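Ribose ABC transporter, substrate binding protein (Conexibacter woesei, PDB 4KQ9) probably binds a sugar such as ribose outside the cell membrane and presents it to the permease of an ABC transporter. Local coordinates at residues S110-I115 / M142-E147; R117-Y122 / M220-D225; E146-A151 / A193-G198. The protein carries 1 engineered substitution. All coordinates share one frame; numbering follows the deposited sequence.

How the interactions relate
The three contacts lie in the half of the protein built on the four-stranded parallel sheet, and each uses helix 112-126, helix 143-159 or both. Interaction 1 joins the starts of these two helices near the surface, through an aromatic pair and a water. Interactions 2 and 3 are buried: each sets one of the helices over a neighbouring strand of the sheet, 112-126 over 220-222 and 143-159 over 193-196. Their polar groups, a lysine ammonium and a glutamine amide, lie close together near the C-terminal ends of the strands. Thr224 of interaction 2 touches Ile115 and Phe144 of interaction 1, tying the buried layer to the surface one.

Interaction 1: S110-I115 / M142-E147; sequences SDFAEI and MSFVEE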
# COMPACT_ATOMS: atom_id res chain seq x y z
N SER A 110 -0.91 -5.95 0.59
CA SER A 110 -1.65 -5.59 1.80
C SER A 110 -3.14 -5.85 1.63
O SER A 110 -3.65 -5.80 0.53
CB SER A 110 -1.49 -4.08 2.15
OG SER A 110 -0.17 -3.72 2.26
N ASP A 111 -3.79 -6.05 2.76
CA ASP A 111 -5.23 -6.07 2.88
C ASP A 111 -5.70 -4.65 3.18
O ASP A 111 -5.61 -4.19 4.33
CB ASP A 111 -5.58 -6.97 4.05
CG ASP A 111 -7.09 -7.09 4.30
OD1 ASP A 111 -7.89 -6.42 3.62
OD2 ASP A 111 -7.44 -7.88 5.21
N PHE A 112 -6.14 -3.98 2.14
CA PHE A 112 -6.48 -2.57 2.22
C PHE A 112 -7.66 -2.36 3.20
O PHE A 112 -7.70 -1.34 3.86
CB PHE A 112 -6.83 -2.00 0.86
CG PHE A 112 -5.72 -2.07 -0.19
CD1 PHE A 112 -4.39 -1.90 0.13
CD2 PHE A 112 -6.08 -2.18 -1.56
CE1 PHE A 112 -3.40 -1.96 -0.84
CE2 PHE A 112 -5.10 -2.21 -2.54
CZ PHE A 112 -3.75 -2.10 -2.18
N ALA A 113 -8.55 -3.36 3.36
CA ALA A 113 -9.69 -3.29 4.34
C ALA A 113 -9.22 -3.33 5.73
O ALA A 113 -9.75 -2.63 6.59
CB ALA A 113 -10.65 -4.45 4.09
N GLU A 114 -8.16 -4.11 5.99
CA GLU A 114 -7.51 -4.12 7.28
C GLU A 114 -6.87 -2.78 7.64
O GLU A 114 -7.03 -2.31 8.75
CB GLU A 114 -6.42 -5.17 7.32
CG GLU A 114 -6.28 -5.79 8.68
CD GLU A 114 -4.93 -5.52 9.29
OE1 GLU A 114 -3.93 -6.14 8.86
OE2 GLU A 114 -4.88 -4.69 10.22
N ILE A 115 -6.17 -2.18 6.69
CA ILE A 115 -5.64 -0.81 6.87
C ILE A 115 -6.75 0.16 7.35
O ILE A 115 -6.54 0.86 8.30
CB ILE A 115 -4.98 -0.31 5.60
CG1 ILE A 115 -3.73 -1.19 5.34
CG2 ILE A 115 -4.52 1.13 5.77
CD1 ILE A 115 -3.10 -1.03 4.00
N MSE A 142 -10.62 3.82 -7.07
CA MSE A 142 -9.34 3.14 -6.82
C MSE A 142 -9.56 2.19 -5.70
O MSE A 142 -10.08 2.55 -4.63
CB MSE A 142 -8.18 4.05 -6.44
CG MSE A 142 -7.63 4.74 -7.68
SE MSE A 142 -5.79 5.47 -7.50
CE MSE A 142 -5.31 4.93 -5.65
N SER A 143 -9.13 0.96 -5.92
CA SER A 143 -9.28 -0.09 -4.97
C SER A 143 -8.64 0.27 -3.61
O SER A 143 -9.21 -0.02 -2.55
CB SER A 143 -8.66 -1.37 -5.53
OG SER A 143 -8.80 -2.43 -4.59
N PHE A 144 -7.47 0.91 -3.65
CA PHE A 144 -6.76 1.28 -2.40
C PHE A 144 -7.65 2.23 -1.58
O PHE A 144 -7.77 2.05 -0.38
CB PHE A 144 -5.42 1.89 -2.71
CG PHE A 144 -4.74 2.60 -1.54
CD1 PHE A 144 -4.19 1.87 -0.48
CD2 PHE A 144 -4.62 4.00 -1.50
CE1 PHE A 144 -3.54 2.52 0.59
CE2 PHE A 144 -3.95 4.64 -0.43
CZ PHE A 144 -3.41 3.90 0.61
N VAL A 145 -8.35 3.14 -2.27
CA VAL A 145 -9.23 4.16 -1.67
C VAL A 145 -10.52 3.58 -1.19
O VAL A 145 -10.91 3.72 0.00
CB VAL A 145 -9.45 5.32 -2.69
CG1 VAL A 145 -10.36 6.40 -2.16
CG2 VAL A 145 -8.13 5.95 -3.03
N GLU A 146 -11.20 2.84 -2.09
CA GLU A 146 -12.51 2.30 -1.78
C GLU A 146 -12.52 1.20 -0.78
O GLU A 146 -13.36 1.17 0.11
CB GLU A 146 -13.20 1.85 -3.09
CG GLU A 146 -13.35 2.98 -4.09
CD GLU A 146 -14.26 4.13 -3.63
OE1 GLU A 146 -14.81 4.12 -2.45
OE2 GLU A 146 -14.44 5.07 -4.46
N GLU A 147 -11.56 0.28 -0.86
CA GLU A 147 -11.59 -0.82 0.08
C GLU A 147 -11.26 -0.37 1.48
O GLU A 147 -11.92 -0.81 2.45
CB GLU A 147 -10.58 -1.90 -0.30
CG GLU A 147 -10.91 -2.62 -1.58
CD GLU A 147 -9.94 -3.79 -1.85
OE1 GLU A 147 -9.19 -4.19 -0.90
OE2 GLU A 147 -9.96 -4.32 -3.00
O HOH W 1 -6.87 -5.32 -0.39
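Phe112 and Phe144 form a T-shaped pair: the CD1 edge of Phe144 points at one face of the Phe112 ring, with the planes at 85° and the centroids 5.4 Å apart. CA of Phe144 lies over the same ring, off-centre, as a CH-pi contact 4.1 Å from the Phe112 centroid. The opposite face of Phe112 carries the carbonyl oxygen of Ser110, offset toward the rim. Phe144 has CG anti to its backbone N (chi1 167°), and the side chains cross at about a right angle. Glu147 meets Phe112 obliquely, its OE1 3.7 Å from Phe112 CB, and the same oxygen accepts a hydrogen bond from a water 2.6 Å away. That water accepts from Phe112 N at 3.0 Å, so it links the first turn of one helix to a carboxylate on the other. Asp111 caps its helix through OD1, with weak bonds from Ala113 N and Glu114 N. A glycerol, probably from the crystallisation liquor, is hydrogen-bonded to Asp111 N, and glycerol also lies near Phe144; such molecules often mark pockets. Helix 112-126 follows strand 106-109 of the six-stranded sheet, whereas helix 143-159 follows strand 132-136 of the four-stranded one; the contact brings their N-terminal turns together.

Interaction 2: R117-Y122 / M220-D225; sequences RLKATY and MVVGTD. Engineered in segment 220-225: Met220 (natural residue Val).
Lys119 NZ is gripped from more than one side: it donates to Thr224 OG1 at 2.7 Å and, beyond the two segments, to the carbonyl oxygen of Tyr196. In this buried setting the two oxygens would probably stabilise its positive charge. The lysine chain is bent at chi3 (94°), which turns CE to within 3.2 Å of Gly223 O. The side chains of Lys119 and Thr224 cross at about a right angle. Nearer the backbone the lysine becomes apolar, and its CB rests 4.1 Å from Val222 CG2. One helical turn later, Tyr122 takes over the packing: CD2 lies 4.2 Å from Val222 CG1, and CE2 lies 4.3 Å from SE of Met220. The latter is an engineered selenomethionine in place of the natural valine, and its selenium approaches the ring obliquely in a Met-aromatic contact. Arg126 adds a cation-pi contact to the same tyrosine. Helix 117-122 runs nearly antiparallel to strand 220-222, at 173°, with the axes 9.6 Å apart. A helix lying antiparallel over a strand of a parallel sheet is the layered alpha/beta packing expected of a lobe in a periplasmic sugar-binding protein.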
# COMPACT_ATOMS: atom_id res chain seq x y z
N ARG A 117 -9.71 -0.51 8.83
CA ARG A 117 -10.19 -0.85 10.18
C ARG A 117 -9.20 -0.44 11.25
O ARG A 117 -9.60 -0.02 12.35
CB ARG A 117 -10.45 -2.36 10.31
CG ARG A 117 -11.71 -2.83 9.60
CD ARG A 117 -12.09 -4.28 9.92
NE ARG A 117 -11.74 -5.14 8.81
CZ ARG A 117 -10.59 -5.82 8.72
NH1 ARG A 117 -10.36 -6.54 7.67
NH2 ARG A 117 -9.70 -5.78 9.71
N LEU A 118 -7.92 -0.60 10.98
CA LEU A 118 -6.93 -0.17 11.97
C LEU A 118 -7.00 1.35 12.24
O LEU A 118 -6.92 1.83 13.43
CB LEU A 118 -5.51 -0.51 11.53
CG LEU A 118 -5.16 -2.01 11.38
CD1 LEU A 118 -3.78 -2.08 10.75
CD2 LEU A 118 -5.21 -2.73 12.73
N LYS A 119 -7.13 2.10 11.15
CA LYS A 119 -7.20 3.56 11.23
C LYS A 119 -8.47 4.06 11.96
O LYS A 119 -8.39 4.93 12.83
CB LYS A 119 -7.07 4.16 9.82
CG LYS A 119 -5.62 4.07 9.31
CD LYS A 119 -5.63 4.11 7.76
CE LYS A 119 -5.43 5.48 7.20
NZ LYS A 119 -5.46 5.68 5.70
N ALA A 120 -9.58 3.51 11.56
CA ALA A 120 -10.87 3.84 12.14
C ALA A 120 -10.97 3.45 13.60
O ALA A 120 -11.47 4.26 14.42
CB ALA A 120 -11.98 3.27 11.32
N THR A 121 -10.38 2.28 13.98
CA THR A 121 -10.35 1.85 15.35
C THR A 121 -9.47 2.70 16.24
O THR A 121 -9.83 2.99 17.42
CB THR A 121 -9.94 0.35 15.43
OG1 THR A 121 -10.79 -0.37 14.60
CG2 THR A 121 -10.02 -0.18 16.83
N TYR A 122 -8.31 3.14 15.71
CA TYR A 122 -7.47 4.01 16.41
C TYR A 122 -8.27 5.26 16.84
O TYR A 122 -8.13 5.74 17.99
CB TYR A 122 -6.25 4.42 15.56
CG TYR A 122 -5.30 5.27 16.30
CD1 TYR A 122 -4.34 4.69 17.13
CD2 TYR A 122 -5.37 6.66 16.21
CE1 TYR A 122 -3.45 5.46 17.80
CE2 TYR A 122 -4.49 7.46 16.91
CZ TYR A 122 -3.53 6.83 17.71
OH TYR A 122 -2.67 7.55 18.43
N MSE A 220 -7.37 14.70 15.44
CA MSE A 220 -6.52 13.53 15.17
C MSE A 220 -6.46 13.26 13.67
O MSE A 220 -7.47 13.02 13.03
CB MSE A 220 -7.07 12.25 15.82
CG MSE A 220 -6.91 12.30 17.34
SE MSE A 220 -7.45 10.48 17.93
CE MSE A 220 -9.28 10.71 17.55
N VAL A 221 -5.27 13.27 13.11
CA VAL A 221 -5.08 13.01 11.66
C VAL A 221 -4.39 11.66 11.46
O VAL A 221 -3.37 11.41 12.11
CB VAL A 221 -4.15 14.10 11.12
CG1 VAL A 221 -3.66 13.77 9.75
CG2 VAL A 221 -4.85 15.48 11.23
N VAL A 222 -4.95 10.81 10.58
CA VAL A 222 -4.45 9.48 10.30
C VAL A 222 -4.32 9.29 8.77
O VAL A 222 -5.17 9.77 7.96
CB VAL A 222 -5.33 8.36 10.93
CG1 VAL A 222 -5.66 8.59 12.44
CG2 VAL A 222 -6.61 8.23 10.17
N GLY A 223 -3.25 8.62 8.39
CA GLY A 223 -2.89 8.41 6.96
C GLY A 223 -2.29 7.02 6.75
O GLY A 223 -2.32 6.22 7.67
N THR A 224 -1.76 6.72 5.58
CA THR A 224 -1.14 5.49 5.25
C THR A 224 0.09 5.80 4.37
O THR A 224 0.03 6.64 3.53
CB THR A 224 -2.10 4.58 4.45
OG1 THR A 224 -3.21 4.24 5.25
CG2 THR A 224 -1.43 3.34 4.03
N ASP A 225 1.14 5.06 4.62
CA ASP A 225 2.36 4.91 3.85
C ASP A 225 3.59 4.94 4.75
O ASP A 225 4.59 4.42 4.42
CB ASP A 225 2.56 5.96 2.75
CG ASP A 225 1.64 5.75 1.55
OD1 ASP A 225 1.04 4.69 1.43
OD2 ASP A 225 1.46 6.72 0.82

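Interaction 3: E146-A151 / A193-G198; sequences EEQGEA and AIYYSG
Gln148 reaches from its helix to Tyr195 and Ser197, and its side chain supplies most of the contact. Its CG sits 3.4 Å from Tyr195 OH, and its CB is 3.7 Å from the same oxygen. The CD carbon of Gln148 lies 3.7 Å from Ser197 O, so the terminal amide fits between the phenol and that carbonyl. The amide plane stands at 79° to the tyrosine ring. The start of this reach is set by chi1 of 82°, with CG of Gln148 between the backbone N and the carbonyl carbon. An alanine here would probably open a gap beside Tyr195 OH and Ser197 O and leave the tyrosine freer to shift. The two segments are a helix and a strand of an alpha/beta lobe, running at 150° with axes 10.8 Å apart, and the glutamine bridges helix and strand near the strand's C-terminal end. Further out, Tyr195 is fixed in the sheet by backbone bonds to Ala134 and Val136, and Lys119 makes a cation-pi contact with its ring. Ser197 OG bonds to Gly138 N, joining the turn after the strand to the loop after strand 132-136. On the helix side, Gln148 CB abuts Phe112 O, where helix 112-126 backs the segment.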
# COMPACT_ATOMS: atom_id res chain seq x y z
N GLU A 146 -11.20 2.84 -2.09
CA GLU A 146 -12.51 2.30 -1.78
C GLU A 146 -12.52 1.20 -0.78
O GLU A 146 -13.36 1.17 0.11
CB GLU A 146 -13.20 1.85 -3.09
CG GLU A 146 -13.35 2.98 -4.09
CD GLU A 146 -14.26 4.13 -3.63
OE1 GLU A 146 -14.81 4.12 -2.45
OE2 GLU A 146 -14.44 5.07 -4.46
N GLU A 147 -11.56 0.28 -0.86
CA GLU A 147 -11.59 -0.82 0.08
C GLU A 147 -11.26 -0.37 1.48
O GLU A 147 -11.92 -0.81 2.45
CB GLU A 147 -10.58 -1.90 -0.30
CG GLU A 147 -10.91 -2.62 -1.58
CD GLU A 147 -9.94 -3.79 -1.85
OE1 GLU A 147 -9.19 -4.19 -0.90
OE2 GLU A 147 -9.96 -4.32 -3.00
N GLN A 148 -10.24 0.48 1.62
CA GLN A 148 -9.96 0.99 2.97
C GLN A 148 -11.13 1.84 3.52
O GLN A 148 -11.44 1.77 4.72
CB GLN A 148 -8.63 1.71 3.04
CG GLN A 148 -8.60 3.11 2.58
CD GLN A 148 -7.22 3.70 2.84
OE1 GLN A 148 -6.42 3.88 1.92
NE2 GLN A 148 -6.92 3.95 4.09
N GLY A 149 -11.78 2.58 2.65
CA GLY A 149 -12.86 3.50 3.05
C GLY A 149 -14.10 2.77 3.50
O GLY A 149 -14.72 3.15 4.50
N GLU A 150 -14.49 1.71 2.79
CA GLU A 150 -15.64 0.95 3.23
C GLU A 150 -15.32 0.23 4.54
O GLU A 150 -16.12 0.23 5.47
CB GLU A 150 -16.19 0.03 2.14
CG GLU A 150 -17.62 -0.43 2.47
CD GLU A 150 -18.60 0.71 2.90
OE1 GLU A 150 -19.29 0.53 3.96
OE2 GLU A 150 -18.70 1.79 2.20
N ALA A 151 -14.11 -0.27 4.71
CA ALA A 151 -13.79 -0.87 5.97
C ALA A 151 -13.90 0.16 7.12
O ALA A 151 -14.31 -0.18 8.25
CB ALA A 151 -12.39 -1.48 5.92
N ALA A 193 -11.53 14.27 14.27
CA ALA A 193 -10.51 13.51 13.57
C ALA A 193 -10.75 13.63 12.07
O ALA A 193 -11.87 13.79 11.62
CB ALA A 193 -10.58 12.01 13.97
N ILE A 194 -9.68 13.48 11.30
CA ILE A 194 -9.77 13.42 9.85
C ILE A 194 -8.94 12.24 9.34
O ILE A 194 -7.74 12.07 9.68
CB ILE A 194 -9.34 14.77 9.16
CG1 ILE A 194 -10.11 15.93 9.78
CG2 ILE A 194 -9.59 14.69 7.64
CD1 ILE A 194 -9.73 17.32 9.29
N TYR A 195 -9.63 11.35 8.63
CA TYR A 195 -9.08 10.15 8.03
C TYR A 195 -8.64 10.56 6.60
O TYR A 195 -9.44 11.13 5.89
CB TYR A 195 -10.22 9.15 7.92
CG TYR A 195 -9.89 7.85 7.26
CD1 TYR A 195 -9.73 7.73 5.89
CD2 TYR A 195 -9.79 6.73 8.04
CE1 TYR A 195 -9.43 6.48 5.34
CE2 TYR A 195 -9.53 5.51 7.52
CZ TYR A 195 -9.29 5.40 6.20
OH TYR A 195 -8.97 4.11 5.80
N TYR A 196 -7.41 10.27 6.19
CA TYR A 196 -6.89 10.49 4.83
C TYR A 196 -6.51 9.12 4.22
O TYR A 196 -5.96 8.26 4.91
CB TYR A 196 -5.64 11.41 4.89
CG TYR A 196 -5.93 12.77 5.39
CD1 TYR A 196 -6.03 13.03 6.77
CD2 TYR A 196 -6.20 13.82 4.50
CE1 TYR A 196 -6.34 14.31 7.21
CE2 TYR A 196 -6.47 15.12 4.93
CZ TYR A 196 -6.57 15.37 6.29
OH TYR A 196 -6.87 16.57 6.80
N SER A 197 -6.85 8.88 2.95
CA SER A 197 -6.50 7.63 2.30
C SER A 197 -5.00 7.38 2.38
O SER A 197 -4.56 6.23 2.49
CB SER A 197 -6.88 7.68 0.79
OG SER A 197 -8.29 7.72 0.67
N GLY A 198 -4.23 8.46 2.26
CA GLY A 198 -2.77 8.37 2.25
C GLY A 198 -2.08 9.51 2.89
O GLY A 198 -2.69 10.61 3.13